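Local coordinates for protein guanine deaminase (Escherichia coli, PDB 6OHB) that catalyses the zinc-dependent hydrolytic deamination of guanine to xanthine and ammonia, a step of purine degradation, at residues I206-A211 / V234-C239; F210-S215 / D256-V261; E217-A222 / Y265-K270; L139-V144 / G166-D171. All blocks are in the same frame, centred on the assembly; numbering follows the deposited sequence.

Interaction 1 (I206-A211 / V234-C239). With ZN (zinc ion), chain E.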
loop_
_atom_site.group_PDB
_atom_site.type_symbol
_atom_site.label_atom_id
_atom_site.label_comp_id
_atom_site.label_asym_id
_atom_site.label_seq_id
_atom_site.Cartn_x
_atom_site.Cartn_y
_atom_site.Cartn_z
ATOM N N ILE A 206 27.265 -5.896 -14.472
ATOM C CA ILE A 206 26.981 -6.630 -15.700
ATOM C C ILE A 206 25.542 -7.117 -15.629
ATOM O O ILE A 206 25.180 -7.904 -14.747
ATOM C CB ILE A 206 27.953 -7.798 -15.893
ATOM C CG1 ILE A 206 29.386 -7.286 -16.028
ATOM C CG2 ILE A 206 27.557 -8.605 -17.120
ATOM C CD1 ILE A 206 30.388 -8.126 -15.281
ATOM N N THR A 207 24.710 -6.648 -16.555
ATOM C CA THR A 207 23.260 -6.731 -16.415
ATOM C C THR A 207 22.644 -7.391 -17.641
ATOM O O THR A 207 22.173 -6.711 -18.565
ATOM C CB THR A 207 22.666 -5.338 -16.187
ATOM O OG1 THR A 207 23.414 -4.657 -15.173
ATOM C CG2 THR A 207 21.237 -5.432 -15.742
ATOM N N PRO A 208 22.644 -8.723 -17.693
ATOM C CA PRO A 208 21.738 -9.415 -18.620
ATOM C C PRO A 208 20.335 -9.400 -18.028
ATOM O O PRO A 208 20.154 -9.690 -16.843
ATOM C CB PRO A 208 22.312 -10.834 -18.695
ATOM C CG PRO A 208 23.047 -11.016 -17.381
ATOM C CD PRO A 208 23.509 -9.653 -16.938
ATOM N N ARG A 209 19.342 -9.054 -18.853
ATOM C CA ARG A 209 17.977 -8.935 -18.348
ATOM C C ARG A 209 17.540 -10.231 -17.676
ATOM O O ARG A 209 17.270 -10.262 -16.469
ATOM C CB ARG A 209 17.013 -8.553 -19.474
ATOM C CG ARG A 209 15.617 -8.213 -18.960
ATOM C CD ARG A 209 14.668 -7.799 -20.066
ATOM N NE ARG A 209 15.045 -6.536 -20.694
ATOM C CZ ARG A 209 14.591 -5.345 -20.317
ATOM N NH1 ARG A 209 13.738 -5.240 -19.302
ATOM N NH2 ARG A 209 14.991 -4.256 -20.958
ATOM N N PHE A 210 17.478 -11.313 -18.444
ATOM C CA PHE A 210 17.381 -12.663 -17.903
ATOM C C PHE A 210 17.800 -13.638 -18.999
ATOM O O PHE A 210 18.101 -13.242 -20.130
ATOM C CB PHE A 210 15.976 -12.975 -17.364
ATOM C CG PHE A 210 14.849 -12.626 -18.309
ATOM C CD1 PHE A 210 13.779 -11.864 -17.876
ATOM C CD2 PHE A 210 14.854 -13.066 -19.618
ATOM C CE1 PHE A 210 12.741 -11.546 -18.731
ATOM C CE2 PHE A 210 13.818 -12.753 -20.476
ATOM C CZ PHE A 210 12.764 -11.991 -20.033
ATOM N N ALA A 211 17.825 -14.922 -18.648
ATOM C CA ALA A 211 18.290 -15.935 -19.592
ATOM C C ALA A 211 17.433 -16.042 -20.853
ATOM O O ALA A 211 18.015 -16.222 -21.937
ATOM C CB ALA A 211 18.389 -17.291 -18.880
ATOM N N VAL A 234 27.146 -8.220 -10.732
ATOM C CA VAL A 234 26.291 -8.969 -11.643
ATOM C C VAL A 234 24.861 -8.789 -11.157
ATOM O O VAL A 234 24.600 -8.858 -9.953
ATOM C CB VAL A 234 26.672 -10.463 -11.695
ATOM C CG1 VAL A 234 25.680 -11.239 -12.545
ATOM C CG2 VAL A 234 28.098 -10.635 -12.213
ATOM N N HIS A 235 23.937 -8.557 -12.084
ATOM C CA HIS A 235 22.571 -8.211 -11.706
ATOM C C HIS A 235 21.612 -8.784 -12.737
ATOM O O HIS A 235 21.675 -8.399 -13.908
ATOM C CB HIS A 235 22.425 -6.689 -11.616
ATOM C CG HIS A 235 21.099 -6.236 -11.099
ATOM N ND1 HIS A 235 20.599 -4.974 -11.340
ATOM C CD2 HIS A 235 20.171 -6.872 -10.346
ATOM C CE1 HIS A 235 19.422 -4.852 -10.754
ATOM N NE2 HIS A 235 19.139 -5.990 -10.146
ATOM N N THR A 236 20.714 -9.676 -12.316
ATOM C CA THR A 236 19.757 -10.218 -13.278
ATOM C C THR A 236 18.498 -10.682 -12.557
ATOM O O THR A 236 18.443 -10.700 -11.330
ATOM C CB THR A 236 20.391 -11.361 -14.091
ATOM O OG1 THR A 236 19.539 -11.698 -15.191
ATOM C CG2 THR A 236 20.616 -12.592 -13.220
ATOM N N HIS A 237 17.484 -11.067 -13.337
ATOM C CA HIS A 237 16.235 -11.603 -12.800
ATOM C C HIS A 237 16.326 -13.133 -12.708
ATOM O O HIS A 237 16.999 -13.773 -13.520
ATOM C CB HIS A 237 15.042 -11.199 -13.678
ATOM C CG HIS A 237 14.680 -9.737 -13.626
ATOM N ND1 HIS A 237 15.227 -8.795 -14.474
ATOM C CD2 HIS A 237 13.772 -9.073 -12.868
ATOM C CE1 HIS A 237 14.691 -7.612 -14.224
ATOM N NE2 HIS A 237 13.807 -7.752 -13.250
ATOM N N LEU A 238 15.648 -13.724 -11.712
ATOM C CA LEU A 238 15.732 -15.173 -11.524
ATOM C C LEU A 238 14.465 -15.728 -10.883
ATOM O O LEU A 238 14.085 -15.286 -9.795
ATOM C CB LEU A 238 16.950 -15.544 -10.661
ATOM C CG LEU A 238 17.156 -17.021 -10.289
ATOM C CD1 LEU A 238 17.554 -17.825 -11.515
ATOM C CD2 LEU A 238 18.213 -17.149 -9.197
ATOM N N CYS A 239 13.854 -16.719 -11.538
ATOM C CA CYS A 239 12.674 -17.443 -11.057
ATOM C C CYS A 239 11.628 -16.517 -10.433
ATOM O O CYS A 239 11.193 -16.692 -9.293
ATOM C CB CYS A 239 13.068 -18.552 -10.078
ATOM S SG CYS A 239 14.452 -19.586 -10.596
HETATM ZN ZN ZN E . 12.909 -6.087 -12.479
HETATM O O HOH W 1 22.028 -3.425 -13.123
#

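Interaction 2 (F210-S215 / D256-V261)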
loop_
_atom_site.group_PDB
_atom_site.type_symbol
_atom_site.label_atom_id
_atom_site.label_comp_id
_atom_site.label_asym_id
_atom_site.label_seq_id
_atom_site.Cartn_x
_atom_site.Cartn_y
_atom_site.Cartn_z
ATOM N N PHE A 210 17.478 -11.313 -18.444
ATOM C CA PHE A 210 17.381 -12.663 -17.903
ATOM C C PHE A 210 17.800 -13.638 -18.999
ATOM O O PHE A 210 18.101 -13.242 -20.130
ATOM C CB PHE A 210 15.976 -12.975 -17.364
ATOM C CG PHE A 210 14.849 -12.626 -18.309
ATOM C CD1 PHE A 210 13.779 -11.864 -17.876
ATOM C CD2 PHE A 210 14.854 -13.066 -19.618
ATOM C CE1 PHE A 210 12.741 -11.546 -18.731
ATOM C CE2 PHE A 210 13.818 -12.753 -20.476
ATOM C CZ PHE A 210 12.764 -11.991 -20.033
ATOM N N ALA A 211 17.825 -14.922 -18.648
ATOM C CA ALA A 211 18.290 -15.935 -19.592
ATOM C C ALA A 211 17.433 -16.042 -20.853
ATOM O O ALA A 211 18.015 -16.222 -21.937
ATOM C CB ALA A 211 18.389 -17.291 -18.880
ATOM N N PRO A 212 16.095 -15.951 -20.802
ATOM C CA PRO A 212 15.321 -16.030 -22.055
ATOM C C PRO A 212 15.771 -15.071 -23.144
ATOM O O PRO A 212 15.770 -15.453 -24.320
ATOM C CB PRO A 212 13.894 -15.717 -21.590
ATOM C CG PRO A 212 13.834 -16.272 -20.220
ATOM C CD PRO A 212 15.216 -16.094 -19.624
ATOM N N THR A 213 16.177 -13.851 -22.800
ATOM C CA THR A 213 16.503 -12.857 -23.812
ATOM C C THR A 213 17.998 -12.770 -24.087
ATOM O O THR A 213 18.451 -11.804 -24.707
ATOM C CB THR A 213 15.966 -11.479 -23.413
ATOM O OG1 THR A 213 16.279 -11.211 -22.038
ATOM C CG2 THR A 213 14.459 -11.397 -23.627
ATOM N N SER A 214 18.772 -13.768 -23.678
ATOM C CA SER A 214 20.195 -13.784 -23.981
ATOM C C SER A 214 20.577 -15.119 -24.598
ATOM O O SER A 214 20.327 -16.176 -24.009
ATOM C CB SER A 214 21.020 -13.523 -22.714
ATOM O OG SER A 214 20.893 -12.168 -22.306
ATOM N N SER A 215 21.205 -15.058 -25.767
ATOM C CA SER A 215 21.714 -16.240 -26.438
ATOM C C SER A 215 22.871 -16.841 -25.639
ATOM O O SER A 215 23.442 -16.183 -24.764
ATOM C CB SER A 215 22.179 -15.877 -27.844
ATOM O OG SER A 215 23.300 -15.013 -27.788
ATOM N N ASP A 256 20.784 -27.648 -15.412
ATOM C CA ASP A 256 19.950 -28.197 -14.339
ATOM C C ASP A 256 19.055 -27.132 -13.705
ATOM O O ASP A 256 19.052 -26.934 -12.490
ATOM C CB ASP A 256 20.829 -28.871 -13.288
ATOM C CG ASP A 256 20.022 -29.707 -12.294
ATOM O OD1 ASP A 256 18.859 -30.051 -12.604
ATOM O OD2 ASP A 256 20.550 -30.015 -11.202
ATOM N N GLY A 257 18.278 -26.441 -14.529
ATOM C CA GLY A 257 17.349 -25.433 -14.061
ATOM C C GLY A 257 17.817 -24.018 -14.358
ATOM O O GLY A 257 18.809 -23.779 -15.052
ATOM N N TYR A 258 17.081 -23.064 -13.785
ATOM C CA TYR A 258 17.276 -21.652 -14.097
ATOM C C TYR A 258 18.595 -21.128 -13.528
ATOM O O TYR A 258 19.430 -20.577 -14.259
ATOM C CB TYR A 258 16.084 -20.856 -13.560
ATOM C CG TYR A 258 15.830 -19.504 -14.198
ATOM C CD1 TYR A 258 16.827 -18.827 -14.889
ATOM C CD2 TYR A 258 14.586 -18.892 -14.075
ATOM C CE1 TYR A 258 16.588 -17.581 -15.453
ATOM C CE2 TYR A 258 14.338 -17.653 -14.633
ATOM C CZ TYR A 258 15.339 -17.001 -15.320
ATOM O OH TYR A 258 15.081 -15.768 -15.875
ATOM N N LEU A 259 18.792 -21.265 -12.214
ATOM C CA LEU A 259 19.998 -20.722 -11.594
ATOM C C LEU A 259 21.261 -21.367 -12.153
ATOM O O LEU A 259 22.317 -20.722 -12.210
ATOM C CB LEU A 259 19.936 -20.903 -10.075
ATOM C CG LEU A 259 21.191 -20.526 -9.271
ATOM C CD1 LEU A 259 21.571 -19.065 -9.470
ATOM C CD2 LEU A 259 21.017 -20.845 -7.795
ATOM N N ASP A 260 21.175 -22.627 -12.584
ATOM C CA ASP A 260 22.365 -23.297 -13.087
ATOM C C ASP A 260 22.835 -22.728 -14.418
ATOM O O ASP A 260 24.024 -22.838 -14.734
ATOM C CB ASP A 260 22.124 -24.799 -13.221
ATOM C CG ASP A 260 23.398 -25.561 -13.541
ATOM O OD1 ASP A 260 24.201 -25.794 -12.611
ATOM O OD2 ASP A 260 23.596 -25.922 -14.724
ATOM N N VAL A 261 21.948 -22.099 -15.188
ATOM C CA VAL A 261 22.392 -21.409 -16.398
ATOM C C VAL A 261 23.354 -20.286 -16.034
ATOM O O VAL A 261 24.419 -20.137 -16.644
ATOM C CB VAL A 261 21.189 -20.881 -17.197
ATOM C CG1 VAL A 261 21.664 -20.264 -18.508
ATOM C CG2 VAL A 261 20.186 -21.996 -17.443
#

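Interaction 3 (E217-A222 / Y265-K270)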
loop_
_atom_site.group_PDB
_atom_site.type_symbol
_atom_site.label_atom_id
_atom_site.label_comp_id
_atom_site.label_asym_id
_atom_site.label_seq_id
_atom_site.Cartn_x
_atom_site.Cartn_y
_atom_site.Cartn_z
ATOM N N GLU A 217 25.766 -17.181 -26.786
ATOM C CA GLU A 217 26.889 -16.305 -27.111
ATOM C C GLU A 217 26.934 -15.096 -26.185
ATOM O O GLU A 217 28.001 -14.729 -25.673
ATOM C CB GLU A 217 26.793 -15.853 -28.570
ATOM C CG GLU A 217 27.284 -16.884 -29.569
ATOM C CD GLU A 217 26.416 -18.128 -29.594
ATOM O OE1 GLU A 217 25.233 -18.026 -29.989
ATOM O OE2 GLU A 217 26.915 -19.203 -29.196
ATOM N N GLN A 218 25.781 -14.469 -25.948
ATOM C CA GLN A 218 25.748 -13.313 -25.060
ATOM C C GLN A 218 26.036 -13.706 -23.615
ATOM O O GLN A 218 26.692 -12.954 -22.885
ATOM C CB GLN A 218 24.399 -12.608 -25.167
ATOM C CG GLN A 218 24.368 -11.269 -24.463
ATOM C CD GLN A 218 23.129 -10.475 -24.793
ATOM O OE1 GLN A 218 22.033 -10.800 -24.333
ATOM N NE2 GLN A 218 23.293 -9.422 -25.588
ATOM N N MET A 219 25.542 -14.867 -23.176
ATOM C CA MET A 219 25.875 -15.338 -21.836
ATOM C C MET A 219 27.378 -15.546 -21.697
ATOM O O MET A 219 27.966 -15.222 -20.654
ATOM C CB MET A 219 25.112 -16.627 -21.521
ATOM C CG MET A 219 23.595 -16.456 -21.386
ATOM S SD MET A 219 23.022 -15.510 -19.944
ATOM C CE MET A 219 23.645 -16.503 -18.588
ATOM N N ALA A 220 28.024 -16.059 -22.752
ATOM C CA ALA A 220 29.479 -16.198 -22.727
ATOM C C ALA A 220 30.170 -14.840 -22.668
ATOM O O ALA A 220 31.182 -14.682 -21.973
ATOM C CB ALA A 220 29.957 -16.989 -23.946
ATOM N N MET A 221 29.633 -13.841 -23.379
ATOM C CA MET A 221 30.216 -12.500 -23.306
ATOM C C MET A 221 30.084 -11.906 -21.903
ATOM O O MET A 221 31.006 -11.246 -21.410
ATOM C CB MET A 221 29.568 -11.579 -24.342
ATOM C CG MET A 221 29.916 -11.914 -25.785
ATOM S SD MET A 221 31.693 -11.992 -26.090
ATOM C CE MET A 221 31.855 -10.961 -27.545
ATOM N N ALA A 222 28.946 -12.132 -21.244
ATOM C CA ALA A 222 28.783 -11.656 -19.871
ATOM C C ALA A 222 29.763 -12.345 -18.929
ATOM O O ALA A 222 30.356 -11.700 -18.051
ATOM C CB ALA A 222 27.348 -11.875 -19.399
ATOM N N TYR A 265 27.824 -20.262 -16.405
ATOM C CA TYR A 265 28.492 -19.130 -17.027
ATOM C C TYR A 265 29.211 -18.247 -16.007
ATOM O O TYR A 265 29.493 -17.079 -16.303
ATOM C CB TYR A 265 27.491 -18.304 -17.838
ATOM C CG TYR A 265 27.089 -18.946 -19.149
ATOM C CD1 TYR A 265 27.982 -19.020 -20.213
ATOM C CD2 TYR A 265 25.819 -19.481 -19.321
ATOM C CE1 TYR A 265 27.620 -19.609 -21.410
ATOM C CE2 TYR A 265 25.448 -20.075 -20.515
ATOM C CZ TYR A 265 26.351 -20.136 -21.556
ATOM O OH TYR A 265 25.978 -20.724 -22.745
ATOM N N GLY A 266 29.502 -18.775 -14.821
ATOM C CA GLY A 266 30.281 -18.058 -13.817
ATOM C C GLY A 266 29.728 -16.708 -13.412
ATOM O O GLY A 266 30.501 -15.771 -13.176
ATOM N N LEU A 267 28.403 -16.584 -13.318
ATOM C CA LEU A 267 27.767 -15.331 -12.931
ATOM C C LEU A 267 27.143 -15.399 -11.545
ATOM O O LEU A 267 26.382 -14.500 -11.170
ATOM C CB LEU A 267 26.707 -14.928 -13.958
ATOM C CG LEU A 267 27.196 -14.594 -15.367
ATOM C CD1 LEU A 267 26.009 -14.468 -16.314
ATOM C CD2 LEU A 267 28.009 -13.318 -15.356
ATOM N N THR A 268 27.448 -16.435 -10.775
ATOM C CA THR A 268 27.104 -16.482 -9.365
ATOM C C THR A 268 28.341 -16.129 -8.547
ATOM O O THR A 268 29.473 -16.214 -9.028
ATOM C CB THR A 268 26.585 -17.864 -8.970
ATOM O OG1 THR A 268 27.632 -18.830 -9.127
ATOM C CG2 THR A 268 25.399 -18.255 -9.844
ATOM N N GLY A 269 28.117 -15.742 -7.299
ATOM C CA GLY A 269 29.202 -15.406 -6.408
ATOM C C GLY A 269 28.936 -14.094 -5.707
ATOM O O GLY A 269 27.827 -13.549 -5.747
ATOM N N LYS A 270 29.971 -13.575 -5.051
ATOM C CA LYS A 270 29.843 -12.309 -4.345
ATOM C C LYS A 270 29.514 -11.183 -5.321
ATOM O O LYS A 270 30.042 -11.128 -6.436
ATOM C CB LYS A 270 31.133 -11.996 -3.582
ATOM C CG LYS A 270 31.345 -12.853 -2.341
#

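Interaction 4 (L139-V144 / G166-D171)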
loop_
_atom_site.group_PDB
_atom_site.type_symbol
_atom_site.label_atom_id
_atom_site.label_comp_id
_atom_site.label_asym_id
_atom_site.label_seq_id
_atom_site.Cartn_x
_atom_site.Cartn_y
_atom_site.Cartn_z
ATOM N N LEU A 139 20.754 -0.355 -6.848
ATOM C CA LEU A 139 21.250 -1.212 -7.915
ATOM C C LEU A 139 20.217 -1.121 -9.033
ATOM O O LEU A 139 19.069 -1.542 -8.859
ATOM C CB LEU A 139 21.443 -2.640 -7.413
ATOM C CG LEU A 139 21.634 -3.746 -8.449
ATOM C CD1 LEU A 139 22.838 -3.464 -9.338
ATOM C CD2 LEU A 139 21.767 -5.095 -7.753
ATOM N N VAL A 140 20.611 -0.537 -10.161
ATOM C CA VAL A 140 19.677 0.020 -11.131
ATOM C C VAL A 140 19.828 -0.715 -12.455
ATOM O O VAL A 140 20.929 -0.779 -13.013
ATOM C CB VAL A 140 19.908 1.528 -11.338
ATOM C CG1 VAL A 140 18.886 2.081 -12.320
ATOM C CG2 VAL A 140 19.855 2.276 -10.014
ATOM N N PHE A 141 18.722 -1.254 -12.962
ATOM C CA PHE A 141 18.691 -1.712 -14.343
ATOM C C PHE A 141 18.709 -0.508 -15.273
ATOM O O PHE A 141 17.924 0.431 -15.108
ATOM C CB PHE A 141 17.450 -2.559 -14.607
ATOM C CG PHE A 141 17.734 -4.027 -14.755
ATOM C CD1 PHE A 141 18.213 -4.758 -13.683
ATOM C CD2 PHE A 141 17.516 -4.673 -15.961
ATOM C CE1 PHE A 141 18.470 -6.106 -13.804
ATOM C CE2 PHE A 141 17.768 -6.022 -16.094
ATOM C CZ PHE A 141 18.243 -6.744 -15.015
ATOM N N GLY A 142 19.615 -0.528 -16.240
ATOM C CA GLY A 142 19.654 0.510 -17.249
ATOM C C GLY A 142 18.837 0.220 -18.492
ATOM O O GLY A 142 17.759 -0.382 -18.438
ATOM N N THR A 143 19.364 0.657 -19.629
ATOM C CA THR A 143 18.805 0.393 -20.940
ATOM C C THR A 143 19.637 -0.665 -21.652
ATOM O O THR A 143 20.657 -1.142 -21.147
ATOM C CB THR A 143 18.811 1.679 -21.769
ATOM O OG1 THR A 143 20.013 2.416 -21.475
ATOM C CG2 THR A 143 17.613 2.539 -21.440
ATOM N N VAL A 144 19.186 -1.045 -22.845
ATOM C CA VAL A 144 20.091 -1.756 -23.736
ATOM C C VAL A 144 21.002 -0.757 -24.441
ATOM O O VAL A 144 22.136 -1.089 -24.793
ATOM C CB VAL A 144 19.304 -2.614 -24.739
ATOM C CG1 VAL A 144 20.190 -3.706 -25.301
ATOM C CG2 VAL A 144 18.079 -3.204 -24.074
ATOM N N GLY A 166 24.108 -0.564 -14.868
ATOM C CA GLY A 166 24.730 -1.203 -16.010
ATOM C C GLY A 166 23.779 -1.261 -17.181
ATOM O O GLY A 166 22.563 -1.099 -17.031
ATOM N N LYS A 167 24.356 -1.492 -18.356
ATOM C CA LYS A 167 23.585 -1.624 -19.584
ATOM C C LYS A 167 22.926 -2.996 -19.662
ATOM O O LYS A 167 23.539 -4.015 -19.335
ATOM C CB LYS A 167 24.489 -1.405 -20.794
ATOM C CG LYS A 167 23.824 -1.629 -22.132
ATOM C CD LYS A 167 24.863 -1.847 -23.219
ATOM C CE LYS A 167 24.728 -3.227 -23.842
ATOM N NZ LYS A 167 23.424 -3.399 -24.530
ATOM N N VAL A 168 21.670 -3.016 -20.109
ATOM C CA VAL A 168 20.954 -4.274 -20.277
ATOM C C VAL A 168 21.541 -5.034 -21.458
ATOM O O VAL A 168 21.770 -4.465 -22.533
ATOM C CB VAL A 168 19.453 -4.019 -20.478
ATOM C CG1 VAL A 168 18.727 -5.329 -20.748
ATOM C CG2 VAL A 168 18.858 -3.319 -19.273
ATOM N N MET A 169 21.828 -6.317 -21.249
ATOM C CA MET A 169 22.277 -7.210 -22.308
ATOM C C MET A 169 21.113 -8.109 -22.708
ATOM O O MET A 169 20.632 -8.901 -21.889
ATOM C CB MET A 169 23.477 -8.035 -21.837
ATOM C CG MET A 169 24.646 -7.194 -21.334
ATOM S SD MET A 169 25.998 -8.165 -20.626
ATOM C CE MET A 169 26.033 -9.568 -21.731
ATOM N N MET A 170 20.668 -7.990 -23.959
ATOM C CA MET A 170 19.572 -8.816 -24.469
ATOM C C MET A 170 19.640 -8.851 -25.991
ATOM O O MET A 170 19.512 -7.807 -26.640
ATOM C CB MET A 170 18.217 -8.286 -23.990
ATOM C CG MET A 170 18.052 -6.778 -24.100
ATOM S SD MET A 170 16.427 -6.202 -23.566
ATOM C CE MET A 170 15.379 -7.456 -24.287
ATOM N N ASP A 171 19.829 -10.044 -26.565
ATOM C CA ASP A 171 20.007 -10.173 -28.010
ATOM C C ASP A 171 18.966 -11.058 -28.692
ATOM O O ASP A 171 19.086 -11.304 -29.898
ATOM C CB ASP A 171 21.419 -10.681 -28.335
ATOM C CG ASP A 171 21.658 -12.112 -27.883
ATOM O OD1 ASP A 171 20.886 -12.621 -27.043
ATOM O OD2 ASP A 171 22.632 -12.728 -28.368
#

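Interaction 1 (I206-A211 / V234-C239)
The carbonyl oxygen of Arg209 takes two bonds from one residue. His237 N reaches Arg209 O at 3.2 Å, in the carbonyl plane and nearly straight (161°). His237 ND1 reaches Arg209 O at 3.2 Å, from above the carbonyl plane, while the oxygen lies in the plane of the imidazole. This bond sets the rotation of the ring and places the proton on ND1. His237 NE2 is left to bind zinc, 2.0 Å from ZN. His82, His84 and Asp327 bind the same ion. Thr236 OG1, anti to its backbone N, lies 2.7 Å from Pro208 O and 3.0 Å from Arg209 O; its single proton may go to either. Earlier in the strands, His235 N donates to Ile206 O at 3.0 Å. A water donates to Thr207 OG1, which also bonds to Ala205 O, and bridges to His235 ND1; His235 NE2 bonds to His82. Apolar contact is added where Phe210 CB meets His237 CB at 4.2 Å, at the edge of the phenyl ring. The strand segments 206-208 and 234-238 run parallel, 17° apart, within neighbouring strands of the amidohydrolase TIM barrel, whose C-terminal ends carry zinc ligand His237 and, by similarity, substrate-binding residues.

Interaction 2 (F210-S215 / D256-V261)
Pro212 O is held by two side chains from outside the contact, Asn173 ND2 and Arg172 NE. On the other side of the contact, Tyr258 OH is hydrogen-bonded to Glu244 of helix 242-251. No hydrogen bond joins the two segments, so the rest is packing around the tip of Tyr258. Its CG stands anti to the backbone N (chi1 -158°), which carries the ring from the start of helix 258-264 across to the loop. The hydroxyl oxygen comes up against the root of the Phe210 side chain, with Tyr258 OH 3.3 Å from Phe210 CB. The two aromatic side chains cross obliquely. Pro212 CD lies 3.8 Å from Tyr258 OH, and the proline crosses the tyrosine at about a right angle. This loop follows strand 203-208 of the TIM barrel and leads into helix 216-228. It thus sits at the C-terminal end of the barrel strands, where the active site lies, and Phe210 is a substrate-binding residue by similarity. Ala211 points its methyl at the helix. Ala211 CB is 3.9 Å from Tyr258 CE1, and 4.4 Å from Val261 CG1 one turn further on. Within the loop, Ser214 N donates to Ala211 O at 3.1 Å, which closes a turn in the loop. Ser215 then caps the next helix, its OG accepting from Gln218 N.

Interaction 3 (E217-A222 / Y265-K270)
Met219 CB sits over the centre of the Tyr265 ring. It lies 3.5 Å from the ring centroid and only 8° off the normal, a CH-pi contact onto the face. The two side chains cross at about a right angle. With CG anti to the carbonyl carbon and bends at chi2 and chi3, all near -65°, the Met219 chain curls so that its methyl meets the rim of the ring. Met219 SD makes an oblique Met-aromatic contact, 5.5 Å from the centroid of the Tyr265 ring. The terminal methyl ends between two partners: Met219 CE is 3.8 Å from Tyr265 CD2 and 3.9 Å from Leu267 CD1. The tyrosine also lies along the helix backbone, where Ala220 N is 3.8 Å from Tyr265 CE1. One branch of Leu267 goes to a side chain and the other to the main chain. Leu267 CD1 meets Ala222 CB at 4.2 Å, and Leu267 CD2 meets Ala222 O at 3.9 Å. Further out, aromatic and leucine are placed by the end of helix 258-264. A Schellman motif closes that helix, with Gly266 at the C-prime position in positive phi. Leu267 N returns to Tyr262 O, and Gly266 N to His263 O. The turn brings Tyr265 and Leu267, which flank Gly266, against helix 216-228. Tyr265 also touches Pro216 and Gln223, and Met219 touches Tyr252. No hydrogen bond crosses between the segments. The loop before strand 272-274 meets the helix here through apolar, CH-pi and Met-aromatic contact, which implies a fit by shape and not by directed polar bonds.

Interaction 4 (L139-V144 / G166-D171)
Three hydrogen bonds cross the contact. Val168 N donates to Thr143 O at 2.4 Å, a very short bond whose donor stands above the carbonyl plane. Gly142 N to Gly166 O is weak and bent, at 126°. The third comes from a side chain: Lys167 NZ lies on a lone pair of Val144 O, at 2.7 Å. The lysine leaves its backbone extended, then bends at chi3 and chi4, so that its amine also donates to Val168 O of its own segment at 2.8 Å. A salt bridge to Asp180 adds a further partner for this buried charge. Both segments lie at the C-terminal ends of neighbouring parallel strands, 135-141 and 164-169, in a beta-alpha-beta unit of the TIM barrel whose connecting helix is 146-158. Gly142 CA lies 3.3 Å from Gly166 O, a CA-H...O contact where the backbones come too close for a side chain. The apolar contacts centre on two valines. Val144 CG2 packs on Met170 SD at 3.5 Å, the side chains crossing at about a right angle. The same methyl lies 3.9 Å from Val168 CB. Val168 CG2 approaches Phe141 CD2 at 3.8 Å. The Phe141 ring meets the rings of His82, His84 and His237, all zinc ligands.

In the fold
Along the chain interaction 4 comes first and closes before the others open. Interactions 1 and 2 share Phe210 and Ala211, and interaction 3 alternates with both. Interactions 1 and 4 lie in the barrel wall, centres 9 Å apart, and adjoin because strands 164-169 and 203-208 are neighbours; Thr207 O and Met169 N probably bond there. Interactions 2 and 3 lie further out, 10 Å apart, and both involve helix 258-264 or the loop after it. Helix 216-228 connects the strands of interaction 1 and forms one side of interaction 3. Strand 233-238, which carries zinc ligand His237, is therefore bordered by the barrel-wall contacts and by the outer loop and helix contacts.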